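Local coordinates for iron transport multicopper oxidase FET3 (Saccharomyces cerevisiae, PDB 1ZPU), which oxidises ferrous to ferric iron with molecular oxygen, using four copper ions, so that the iron can be imported into the yeast cell by the permease FTR1, at residues T37-D42 / I121-S126. Residues are numbered along the deposited sequence; the frame is centred on the assembly and turned at random.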
# COMPACT_ATOMS: atom_id res chain seq x y z
N THR A 37 -15.96 -4.82 8.61
CA THR A 37 -16.72 -5.44 7.54
C THR A 37 -18.01 -4.65 7.33
O THR A 37 -18.81 -4.50 8.25
CB THR A 37 -17.00 -6.93 7.85
OG1 THR A 37 -15.75 -7.60 8.10
CG2 THR A 37 -17.67 -7.62 6.69
N VAL A 38 -18.17 -4.11 6.12
CA VAL A 38 -19.37 -3.33 5.79
C VAL A 38 -20.00 -3.82 4.48
O VAL A 38 -19.41 -4.65 3.77
CB VAL A 38 -19.08 -1.81 5.73
CG1 VAL A 38 -18.47 -1.32 7.02
CG2 VAL A 38 -18.18 -1.47 4.56
N ASN A 39 -21.19 -3.31 4.18
CA ASN A 39 -21.86 -3.59 2.92
C ASN A 39 -21.69 -2.45 1.93
O ASN A 39 -21.52 -1.29 2.32
CB ASN A 39 -23.35 -3.81 3.17
CG ASN A 39 -23.67 -5.24 3.53
OD1 ASN A 39 -23.59 -6.14 2.69
ND2 ASN A 39 -24.05 -5.46 4.78
N LYS A 40 -21.74 -2.77 0.64
CA LYS A 40 -21.69 -1.78 -0.42
C LYS A 40 -22.59 -0.60 -0.06
O LYS A 40 -23.76 -0.77 0.30
CB LYS A 40 -22.14 -2.41 -1.74
CG LYS A 40 -22.03 -1.51 -2.99
CD LYS A 40 -20.56 -1.33 -3.41
CE LYS A 40 -20.42 -0.79 -4.85
NZ LYS A 40 -21.21 -1.54 -5.88
N GLY A 41 -22.03 0.60 -0.13
CA GLY A 41 -22.80 1.82 0.12
C GLY A 41 -23.04 2.19 1.57
O GLY A 41 -23.77 3.14 1.84
N ASP A 42 -22.44 1.46 2.51
CA ASP A 42 -22.51 1.84 3.92
C ASP A 42 -21.65 3.07 4.25
O ASP A 42 -20.73 3.41 3.50
CB ASP A 42 -22.13 0.66 4.83
CG ASP A 42 -23.26 -0.34 5.01
OD1 ASP A 42 -24.38 -0.09 4.50
OD2 ASP A 42 -23.05 -1.37 5.68
N ILE A 121 -13.17 -5.09 4.87
CA ILE A 121 -13.88 -5.92 3.90
C ILE A 121 -15.21 -5.33 3.53
O ILE A 121 -16.03 -4.99 4.41
CB ILE A 121 -14.07 -7.38 4.42
CG1 ILE A 121 -12.88 -8.23 4.03
CG2 ILE A 121 -15.29 -8.03 3.81
CD1 ILE A 121 -11.76 -8.16 5.00
N ILE A 122 -15.44 -5.20 2.23
CA ILE A 122 -16.75 -4.78 1.72
C ILE A 122 -17.40 -5.92 0.95
O ILE A 122 -16.83 -6.41 -0.03
CB ILE A 122 -16.64 -3.53 0.82
CG1 ILE A 122 -15.87 -2.42 1.53
CG2 ILE A 122 -18.02 -3.05 0.40
CD1 ILE A 122 -15.33 -1.37 0.60
N LYS A 123 -18.57 -6.35 1.39
CA LYS A 123 -19.28 -7.43 0.68
C LYS A 123 -20.19 -6.88 -0.41
O LYS A 123 -20.73 -5.77 -0.28
CB LYS A 123 -20.14 -8.28 1.62
CG LYS A 123 -19.42 -8.86 2.82
CD LYS A 123 -19.74 -8.05 4.07
CE LYS A 123 -21.21 -8.21 4.50
NZ LYS A 123 -21.61 -7.12 5.44
N ASP A 124 -20.37 -7.68 -1.46
CA ASP A 124 -21.43 -7.40 -2.44
C ASP A 124 -22.26 -8.63 -2.77
O ASP A 124 -21.75 -9.76 -2.83
CB ASP A 124 -20.92 -6.72 -3.73
CG ASP A 124 -20.37 -7.72 -4.77
OD1 ASP A 124 -19.45 -8.53 -4.44
OD2 ASP A 124 -20.87 -7.69 -5.92
N ASP A 125 -23.54 -8.39 -2.99
CA ASP A 125 -24.49 -9.45 -3.31
C ASP A 125 -24.24 -10.13 -4.66
O ASP A 125 -24.74 -11.23 -4.91
CB ASP A 125 -25.92 -8.90 -3.22
CG ASP A 125 -26.48 -8.97 -1.79
OD1 ASP A 125 -25.73 -8.69 -0.82
OD2 ASP A 125 -27.68 -9.33 -1.65
N SER A 126 -23.46 -9.48 -5.53
CA SER A 126 -23.24 -9.98 -6.88
C SER A 126 -21.82 -10.53 -7.10
O SER A 126 -21.25 -10.37 -8.19
CB SER A 126 -23.56 -8.88 -7.90
OG SER A 126 -22.78 -7.72 -7.64
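V38 and K123 are joined by the central bond of a parallel beta ladder, K123 N giving its hydrogen to V38 O at 3.0 Å. V38 N reaches I121 O at 2.9 Å, and a longer bond of 3.3 Å from K40 N to K123 O closes the ladder just as strand 36-39 ends. V38 gives its N-H to I121 and takes the N-H of K123, the two residues on either side of its partner I122, which is how parallel strands pair. On one face of the sheet V38 CG2 meets I122 CG1 at 3.9 Å, the two side chains lying next to each other, while I122 CG2 packs against the backbone N and CA of K40. On the other face the K123 chain, bent at chi2 (102°) and chi3, doubles back over strand 36-39: CD rests 3.4 Å from T37 CG2, and the ammonium NZ comes to the amide end of N39. An alanine here would take away that amide, and the lysine tip would probably be freer to swing. Further out, a type II turn from N39 to D42 carries the chain away, braced by N39 N bonding to D42 OD2 at 3.1 Å from above the carboxylate plane; H3 and the amino group of E1 hold the same carboxylate. Here strand 36-39 forms an edge of a sheet in the first cupredoxin domain, and an N-acetylglucosamine touches I121. Backbone bonds therefore fix the register, the V38 and I122 face is packed by aliphatic contact, and the other mixes T37's aliphatic contacts with a lysine tip beside an amide.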